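Local coordinates for protein probable uracil-DNA glycosylase (Acanthamoeba polyphaga mimivirus, PDB 5X55) that belongs to the uracil-DNA glycosylase superfamily and has an alpha/beta fold built round a four-stranded parallel beta-sheet, at residues P192-S196 with A257-N263; I164-P168 with P202-G206; Y287-I291 with H357-K363. One frame throughout, in Å; residues are numbered along the deposited sequence.

Contact 1: P192-S196 with A257-N263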
loop_
_atom_site.group_PDB
_atom_site.type_symbol
_atom_site.label_atom_id
_atom_site.label_comp_id
_atom_site.label_asym_id
_atom_site.label_seq_id
_atom_site.Cartn_x
_atom_site.Cartn_y
_atom_site.Cartn_z
ATOM N N PRO A 192 1.629 -2.177 7.839
ATOM C CA PRO A 192 0.172 -2.278 7.979
ATOM C C PRO A 192 -0.254 -1.806 9.362
ATOM O O PRO A 192 0.545 -1.775 10.306
ATOM C CB PRO A 192 -0.126 -3.771 7.788
ATOM C CG PRO A 192 1.176 -4.419 7.339
ATOM C CD PRO A 192 2.280 -3.503 7.808
ATOM N N TYR A 193 -1.526 -1.403 9.463
ATOM C CA TYR A 193 -2.075 -1.027 10.760
ATOM C C TYR A 193 -1.950 -2.205 11.713
ATOM O O TYR A 193 -2.264 -3.343 11.328
ATOM C CB TYR A 193 -3.536 -0.611 10.676
ATOM C CG TYR A 193 -3.777 0.636 9.877
ATOM C CD1 TYR A 193 -3.165 1.834 10.217
ATOM C CD2 TYR A 193 -4.625 0.615 8.778
ATOM C CE1 TYR A 193 -3.394 2.998 9.467
ATOM C CE2 TYR A 193 -4.871 1.765 8.032
ATOM C CZ TYR A 193 -4.256 2.949 8.377
ATOM O OH TYR A 193 -4.496 4.081 7.620
ATOM N N PRO A 194 -1.465 -1.985 12.943
ATOM C CA PRO A 194 -1.373 -3.090 13.914
ATOM C C PRO A 194 -2.659 -3.321 14.687
ATOM O O PRO A 194 -2.800 -4.382 15.313
ATOM C CB PRO A 194 -0.234 -2.638 14.854
ATOM C CG PRO A 194 -0.398 -1.130 14.883
ATOM C CD PRO A 194 -0.872 -0.734 13.463
ATOM N N GLY A 195 -3.594 -2.369 14.659
ATOM C CA GLY A 195 -4.749 -2.400 15.532
ATOM C C GLY A 195 -5.863 -3.284 15.018
ATOM O O GLY A 195 -5.810 -3.833 13.918
ATOM N N SER A 196 -6.898 -3.429 15.851
ATOM C CA SER A 196 -8.057 -4.236 15.507
ATOM C C SER A 196 -9.298 -3.652 16.175
ATOM O O SER A 196 -9.201 -2.842 17.101
ATOM C CB SER A 196 -7.847 -5.709 15.904
ATOM O OG SER A 196 -7.696 -5.868 17.301
ATOM N N ALA A 257 6.139 -2.892 3.790
ATOM C CA ALA A 257 6.143 -4.088 4.624
ATOM C C ALA A 257 4.750 -4.702 4.550
ATOM O O ALA A 257 3.784 -4.131 5.067
ATOM C CB ALA A 257 6.512 -3.767 6.070
ATOM N N PHE A 258 4.646 -5.875 3.941
ATOM C CA PHE A 258 3.317 -6.418 3.708
ATOM C C PHE A 258 2.655 -6.990 4.955
ATOM O O PHE A 258 1.432 -7.186 4.935
ATOM C CB PHE A 258 3.375 -7.479 2.602
ATOM C CG PHE A 258 3.429 -6.893 1.213
ATOM C CD1 PHE A 258 4.562 -6.229 0.765
ATOM C CD2 PHE A 258 2.344 -6.985 0.368
ATOM C CE1 PHE A 258 4.606 -5.686 -0.515
ATOM C CE2 PHE A 258 2.382 -6.443 -0.908
ATOM C CZ PHE A 258 3.509 -5.798 -1.350
ATOM N N THR A 259 3.398 -7.248 6.032
ATOM C CA THR A 259 2.818 -7.846 7.228
ATOM C C THR A 259 3.327 -7.161 8.489
ATOM O O THR A 259 4.357 -6.490 8.490
ATOM C CB THR A 259 3.139 -9.344 7.332
ATOM O OG1 THR A 259 4.561 -9.527 7.290
ATOM C CG2 THR A 259 2.500 -10.112 6.187
ATOM N N THR A 260 2.581 -7.348 9.573
ATOM C CA THR A 260 3.089 -7.139 10.913
ATOM C C THR A 260 2.395 -8.150 11.818
ATOM O O THR A 260 1.763 -9.094 11.344
ATOM C CB THR A 260 2.915 -5.674 11.345
ATOM O OG1 THR A 260 3.625 -5.449 12.571
ATOM C CG2 THR A 260 1.434 -5.280 11.493
ATOM N N VAL A 261 2.543 -7.983 13.123
ATOM C CA VAL A 261 1.860 -8.816 14.109
ATOM C C VAL A 261 0.793 -7.960 14.762
ATOM O O VAL A 261 1.021 -6.772 15.032
ATOM C CB VAL A 261 2.836 -9.390 15.163
ATOM C CG1 VAL A 261 2.080 -10.097 16.286
ATOM C CG2 VAL A 261 3.817 -10.349 14.513
ATOM N N LEU A 262 -0.379 -8.552 14.994
ATOM C CA LEU A 262 -1.463 -7.827 15.638
ATOM C C LEU A 262 -0.978 -7.154 16.921
ATOM O O LEU A 262 -0.316 -7.782 17.753
ATOM C CB LEU A 262 -2.607 -8.788 15.947
ATOM C CG LEU A 262 -3.941 -8.164 16.335
ATOM C CD1 LEU A 262 -4.518 -7.408 15.150
ATOM C CD2 LEU A 262 -4.883 -9.259 16.813
ATOM N N ASN A 263 -1.308 -5.868 17.069
ATOM C CA ASN A 263 -0.998 -5.042 18.235
ATOM C C ASN A 263 0.494 -4.768 18.394
ATOM O O ASN A 263 0.919 -4.332 19.471
ATOM C CB ASN A 263 -1.541 -5.654 19.537
ATOM C CG ASN A 263 -3.062 -5.778 19.542
ATOM O OD1 ASN A 263 -3.763 -5.037 18.841
ATOM N ND2 ASN A 263 -3.577 -6.736 20.311
#
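The pyrrolidine ring of Pro192 meets 257-263 along its CG-CD edge: CD comes within 3.2 Å of Ala257 O, and CG lies 3.7 Å from the carbonyl carbon of Thr259. Pro192 belongs to the GQDPYP motif of the uracil-DNA glycosylase superfamily, which begins at the end of strand 185-189 of the parallel sheet and here runs along the short strand 260-261 and the loops flanking it. The aromatic rings of the two segments are turned away from each other. Phe258 packs toward helix 273-286, with its ring edge-to-face against Phe275, while the Tyr193 ring leans on Tyr203, Val211 and Pro218 and its hydroxyl is hydrogen-bonded to Phe209 O.

Between them, aliphatic carbons meet mostly backbone carbonyls. Thr260 carries OG1 anti to its own nitrogen (chi1 -170°), which leaves the methyl CG2 to approach Pro192 O at 3.8 Å, whereas OG1 is engaged with Glu264 O. Further along, the ring of Pro194 offers CB to the backbone of Asn263, 4.1 Å from its N. Leu262 starts out to one side of the contact, but with CG trans to the backbone nitrogen (chi1 -167°) its CD1 branch reaches back, 3.5 Å from Pro194 O and 3.8 Å from Ser196 CB. The methyl thus touches both Pro194 and Ser196.

One backbone bond joins the two segments. Asn263, at positive phi, directs its amide to the carbonyl of Pro194 in a nearly straight hydrogen bond (N-H...O 166°), with Asn263 N 2.7 Å from Pro194 O.

Contact 2: I164-P168 with P202-G206; sequences IVPYP and PYAMG
Pro202 fits between Val165 and Tyr167; its CG touches both, and CB also meets Val165 CG1. The CG is 3.9 Å from Val165 CG1 and 4.0 Å from Tyr167 CZ, where it sits over one face of the phenol ring, the two side chains crossing at about a right angle. The turn carries a cis-proline: the peptide between Val165 and Pro166 is cis, just where the two-residue strand 164-165 ends, and Pro166 faces the loop 202-206 beside Val165.

Pro166 packs by its CB against the methyl of Ala204 (CB to CB 4.0 Å), and its CB and CG both lie 3.8 Å from Gly206 N, so the ring rests partly on bare backbone. Gly206 has positive phi and adds no side chain to this surface.

In the next shell, Val165 is held by backbone pairing with Thr260, and Pro166 O accepts a hydrogen bond from Trp114 NE1. Met205 O and Gly206 O are bound by the side chains of Asn173 and Thr174, which tie the loop 202-206 to helix 173-177. Tyr167 has CG anti to its carbonyl carbon (chi1 -72°), which turns a face of the ring to Pro202 CG, and Ile164 O lies in plane at its edge. A water bridges the two backbones, accepting from Tyr167 N at 2.8 Å and donating to Ala204 O at 3.0 Å.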
loop_
_atom_site.group_PDB
_atom_site.type_symbol
_atom_site.label_atom_id
_atom_site.label_comp_id
_atom_site.label_asym_id
_atom_site.label_seq_id
_atom_site.Cartn_x
_atom_site.Cartn_y
_atom_site.Cartn_z
ATOM N N ILE A 164 -0.144 -12.826 12.588
ATOM C CA ILE A 164 0.221 -12.001 11.448
ATOM C C ILE A 164 -1.018 -11.341 10.863
ATOM O O ILE A 164 -2.074 -11.970 10.744
ATOM C CB ILE A 164 0.937 -12.868 10.408
ATOM C CG1 ILE A 164 2.194 -13.484 11.038
ATOM C CG2 ILE A 164 1.201 -12.064 9.147
ATOM C CD1 ILE A 164 2.993 -14.369 10.093
ATOM N N VAL A 165 -0.902 -10.053 10.539
ATOM C CA VAL A 165 -1.935 -9.282 9.852
ATOM C C VAL A 165 -1.259 -8.607 8.663
ATOM O O VAL A 165 -0.045 -8.348 8.714
ATOM C CB VAL A 165 -2.605 -8.257 10.783
ATOM C CG1 VAL A 165 -3.315 -8.957 11.938
ATOM C CG2 VAL A 165 -1.572 -7.217 11.301
ATOM N N PRO A 166 -1.965 -8.365 7.547
ATOM C CA PRO A 166 -3.345 -8.798 7.297
ATOM C C PRO A 166 -3.434 -10.310 7.080
ATOM O O PRO A 166 -2.391 -10.939 6.910
ATOM C CB PRO A 166 -3.718 -8.045 6.018
ATOM C CG PRO A 166 -2.408 -7.942 5.279
ATOM C CD PRO A 166 -1.388 -7.673 6.377
ATOM N N TYR A 167 -4.655 -10.864 7.093
ATOM C CA TYR A 167 -4.861 -12.284 6.849
ATOM C C TYR A 167 -4.461 -12.633 5.417
ATOM O O TYR A 167 -4.419 -11.761 4.541
ATOM C CB TYR A 167 -6.314 -12.660 7.119
ATOM C CG TYR A 167 -6.675 -12.657 8.597
ATOM C CD1 TYR A 167 -5.696 -12.491 9.571
ATOM C CD2 TYR A 167 -7.988 -12.831 9.017
ATOM C CE1 TYR A 167 -6.014 -12.494 10.900
ATOM C CE2 TYR A 167 -8.318 -12.832 10.358
ATOM C CZ TYR A 167 -7.325 -12.660 11.293
ATOM O OH TYR A 167 -7.633 -12.651 12.626
ATOM N N PRO A 168 -4.126 -13.904 5.163
ATOM C CA PRO A 168 -3.454 -14.230 3.898
ATOM C C PRO A 168 -4.332 -14.042 2.669
ATOM O O PRO A 168 -3.805 -13.729 1.600
ATOM C CB PRO A 168 -3.016 -15.694 4.086
ATOM C CG PRO A 168 -3.692 -16.179 5.278
ATOM C CD PRO A 168 -4.133 -15.040 6.105
ATOM N N PRO A 202 -8.920 -7.332 12.253
ATOM C CA PRO A 202 -7.789 -6.428 12.058
ATOM C C PRO A 202 -8.176 -5.230 11.204
ATOM O O PRO A 202 -9.049 -5.305 10.333
ATOM C CB PRO A 202 -6.758 -7.311 11.349
ATOM C CG PRO A 202 -7.156 -8.702 11.663
ATOM C CD PRO A 202 -8.658 -8.664 11.685
ATOM N N TYR A 203 -7.530 -4.097 11.492
ATOM C CA TYR A 203 -7.621 -2.942 10.599
ATOM C C TYR A 203 -6.865 -3.175 9.297
ATOM O O TYR A 203 -7.273 -2.665 8.253
ATOM C CB TYR A 203 -7.070 -1.689 11.281
ATOM C CG TYR A 203 -7.873 -1.195 12.456
ATOM C CD1 TYR A 203 -9.174 -1.621 12.671
ATOM C CD2 TYR A 203 -7.322 -0.296 13.354
ATOM C CE1 TYR A 203 -9.904 -1.164 13.762
ATOM C CE2 TYR A 203 -8.037 0.170 14.435
ATOM C CZ TYR A 203 -9.325 -0.264 14.637
ATOM O OH TYR A 203 -10.023 0.212 15.721
ATOM N N ALA A 204 -5.769 -3.927 9.332
ATOM C CA ALA A 204 -4.999 -4.190 8.120
ATOM C C ALA A 204 -5.821 -5.019 7.130
ATOM O O ALA A 204 -6.416 -6.043 7.498
ATOM C CB ALA A 204 -3.701 -4.910 8.473
ATOM N N MET A 205 -5.869 -4.560 5.871
ATOM C CA MET A 205 -6.616 -5.252 4.828
ATOM C C MET A 205 -5.812 -5.392 3.533
ATOM O O MET A 205 -6.384 -5.635 2.479
ATOM C CB MET A 205 -7.944 -4.536 4.560
ATOM C CG MET A 205 -7.822 -3.083 4.096
ATOM S SD MET A 205 -9.466 -2.494 3.628
ATOM C CE MET A 205 -9.597 -3.212 1.984
ATOM N N GLY A 206 -4.489 -5.287 3.596
ATOM C CA GLY A 206 -3.680 -5.528 2.423
ATOM C C GLY A 206 -3.588 -4.360 1.478
ATOM O O GLY A 206 -3.151 -4.538 0.337
HETATM O O HOH W 1 -6.641 -8.989 7.841
#

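Contact 3: Y287-I291 with H357-K363; sequences YDDLI and HLKSRNK
Asp289 OD2 is gripped by two side chains of 357-363. His357 NE2 donates to it at 2.7 Å (N-H...O 148°); the bond leaves the edge of the imidazole close to its plane and reaches the oxygen on its syn side, 34° out of the carboxylate plane. Arg361 NH1 forms a salt bridge to the same Asp289 OD2 at 2.6 Å in a different manner. Here the oxygen lies over a face of the guanidinium, and the two flat groups are almost parallel, 3° apart. The salt bridge is thus made over the guanidinium face, not end-on; together with the histidine bond it would be expected to stabilise the charged carboxylate. Asp289 CG is trans to the backbone nitrogen, which sends the acid toward the helix.

That helix, 350-360, ends in a Schellman motif with Asn362 as its C-prime residue: Lys363 N returns to Leu358 O at 3.0 Å and Asn362 N to Lys359 O. The reversal brings Lys363 alongside Asp289, although its NZ stays 4.3 Å from Asp289 OD1, beyond salt-bridge range. On the inner side Ile291, at the start of central strand 291-295, places CG1 3.6 Å from His357 CD2. The imidazole is also stacked on Tyr312 of the neighbouring strand. Deeper still, Ile291 CD1 meets Leu358 CD2 at 3.8 Å.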
loop_
_atom_site.group_PDB
_atom_site.type_symbol
_atom_site.label_atom_id
_atom_site.label_comp_id
_atom_site.label_asym_id
_atom_site.label_seq_id
_atom_site.Cartn_x
_atom_site.Cartn_y
_atom_site.Cartn_z
ATOM N N TYR A 287 6.658 -0.627 -17.372
ATOM C CA TYR A 287 5.584 0.316 -17.646
ATOM C C TYR A 287 6.111 1.742 -17.627
ATOM O O TYR A 287 7.189 2.031 -17.095
ATOM C CB TYR A 287 4.426 0.151 -16.639
ATOM C CG TYR A 287 3.848 -1.234 -16.719
ATOM C CD1 TYR A 287 2.921 -1.563 -17.705
ATOM C CD2 TYR A 287 4.275 -2.231 -15.867
ATOM C CE1 TYR A 287 2.417 -2.844 -17.809
ATOM C CE2 TYR A 287 3.776 -3.516 -15.970
ATOM C CZ TYR A 287 2.853 -3.809 -16.949
ATOM O OH TYR A 287 2.346 -5.069 -17.070
ATOM N N ASP A 288 5.330 2.640 -18.211
ATOM C CA ASP A 288 5.823 3.987 -18.376
ATOM C C ASP A 288 4.868 5.010 -17.806
ATOM O O ASP A 288 3.645 4.796 -17.753
ATOM C CB ASP A 288 6.114 4.277 -19.833
ATOM C CG ASP A 288 7.323 3.492 -20.342
ATOM O OD1 ASP A 288 7.414 3.247 -21.568
ATOM O OD2 ASP A 288 8.183 3.115 -19.518
ATOM N N ASP A 289 5.465 6.107 -17.334
ATOM C CA ASP A 289 4.693 7.275 -16.951
ATOM C C ASP A 289 3.701 6.939 -15.833
ATOM O O ASP A 289 2.523 7.314 -15.878
ATOM C CB ASP A 289 3.969 7.832 -18.178
ATOM C CG ASP A 289 3.403 9.197 -17.947
ATOM O OD1 ASP A 289 2.226 9.392 -18.310
ATOM O OD2 ASP A 289 4.134 10.057 -17.407
ATOM N N LEU A 290 4.158 6.160 -14.855
ATOM C CA LEU A 290 3.375 5.971 -13.647
ATOM C C LEU A 290 3.531 7.201 -12.774
ATOM O O LEU A 290 4.468 7.988 -12.933
ATOM C CB LEU A 290 3.827 4.729 -12.881
ATOM C CG LEU A 290 3.833 3.416 -13.661
ATOM C CD1 LEU A 290 4.237 2.254 -12.755
ATOM C CD2 LEU A 290 2.493 3.146 -14.315
ATOM N N ILE A 291 2.612 7.366 -11.832
ATOM C CA ILE A 291 2.727 8.419 -10.835
ATOM C C ILE A 291 3.046 7.781 -9.488
ATOM O O ILE A 291 2.296 6.921 -9.011
ATOM C CB ILE A 291 1.453 9.266 -10.762
ATOM C CG1 ILE A 291 1.168 9.853 -12.146
ATOM C CG2 ILE A 291 1.630 10.351 -9.700
ATOM C CD1 ILE A 291 -0.247 10.344 -12.337
ATOM N N HIS A 357 -1.386 15.474 -14.107
ATOM C CA HIS A 357 -0.451 14.632 -14.850
ATOM C C HIS A 357 -1.184 13.618 -15.726
ATOM O O HIS A 357 -0.845 13.440 -16.906
ATOM C CB HIS A 357 0.508 13.926 -13.898
ATOM C CG HIS A 357 1.604 13.184 -14.601
ATOM N ND1 HIS A 357 2.779 13.792 -14.999
ATOM C CD2 HIS A 357 1.689 11.895 -15.009
ATOM C CE1 HIS A 357 3.548 12.902 -15.601
ATOM N NE2 HIS A 357 2.911 11.744 -15.616
ATOM N N LEU A 358 -2.211 12.961 -15.180
ATOM C CA LEU A 358 -2.988 12.028 -15.993
ATOM C C LEU A 358 -3.605 12.737 -17.191
ATOM O O LEU A 358 -3.597 12.212 -18.312
ATOM C CB LEU A 358 -4.084 11.363 -15.154
ATOM C CG LEU A 358 -3.613 10.336 -14.124
ATOM C CD1 LEU A 358 -4.782 9.792 -13.275
ATOM C CD2 LEU A 358 -2.887 9.200 -14.825
ATOM N N LYS A 359 -4.145 13.933 -16.969
ATOM C CA LYS A 359 -4.793 14.659 -18.047
ATOM C C LYS A 359 -3.773 15.102 -19.081
ATOM O O LYS A 359 -4.059 15.084 -20.283
ATOM C CB LYS A 359 -5.573 15.840 -17.469
ATOM C CG LYS A 359 -5.961 16.931 -18.443
ATOM C CD LYS A 359 -6.862 17.953 -17.749
ATOM C CE LYS A 359 -6.516 19.386 -18.150
ATOM N NZ LYS A 359 -6.764 19.674 -19.596
ATOM N N SER A 360 -2.562 15.442 -18.641
ATOM C CA SER A 360 -1.534 15.850 -19.586
ATOM C C SER A 360 -1.017 14.673 -20.396
ATOM O O SER A 360 -0.387 14.889 -21.434
ATOM C CB SER A 360 -0.378 16.559 -18.870
ATOM O OG SER A 360 0.540 15.651 -18.284
ATOM N N ARG A 361 -1.272 13.436 -19.967
ATOM C CA ARG A 361 -0.976 12.284 -20.813
ATOM C C ARG A 361 -2.236 11.603 -21.349
ATOM O O ARG A 361 -2.207 10.418 -21.684
ATOM C CB ARG A 361 -0.104 11.279 -20.065
ATOM C CG ARG A 361 1.013 11.930 -19.281
ATOM C CD ARG A 361 2.122 12.426 -20.187
ATOM N NE ARG A 361 3.132 13.206 -19.469
ATOM C CZ ARG A 361 4.342 12.752 -19.144
ATOM N NH1 ARG A 361 4.706 11.512 -19.469
ATOM N NH2 ARG A 361 5.200 13.543 -18.504
ATOM N N ASN A 362 -3.350 12.338 -21.434
ATOM C CA ASN A 362 -4.598 11.865 -22.057
ATOM C C ASN A 362 -5.105 10.552 -21.463
ATOM O O ASN A 362 -5.909 9.849 -22.098
ATOM C CB ASN A 362 -4.449 11.716 -23.579
ATOM C CG ASN A 362 -4.102 13.026 -24.267
ATOM O OD1 ASN A 362 -3.067 13.140 -24.923
ATOM N ND2 ASN A 362 -4.971 14.021 -24.121
ATOM N N LYS A 363 -4.661 10.209 -20.254
ATOM C CA LYS A 363 -5.122 9.012 -19.571
ATOM C C LYS A 363 -6.436 9.281 -18.846
ATOM O O LYS A 363 -6.776 10.423 -18.530
ATOM C CB LYS A 363 -4.061 8.524 -18.589
ATOM C CG LYS A 363 -2.718 8.263 -19.250
ATOM C CD LYS A 363 -1.633 8.010 -18.224
ATOM C CE LYS A 363 -0.506 7.192 -18.818
ATOM N NZ LYS A 363 -0.318 5.946 -18.025
#

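How the contacts relate
Contacts 1 and 2 form one continuous region, their centres 6 Å apart. Strands 260-261 and 164-165 pair antiparallel, with Thr260 N 2.9 Å from Val165 O, and the loops meet where Gly195 O lies 3.0 Å from Tyr203 N; both are probable hydrogen bonds. In sequence the two contacts cross, running 164-168, 192-196, 202-206, 257-263. As in relatives, the motif containing 192-196 probably lines the active-site pocket. Contact 3 is remote, on the opposite side of the chain's centre: its centre is about 32 Å from that of contact 1 and about 31 Å from that of contact 2, with nearest atoms about 14 Å and about 16 Å away, respectively.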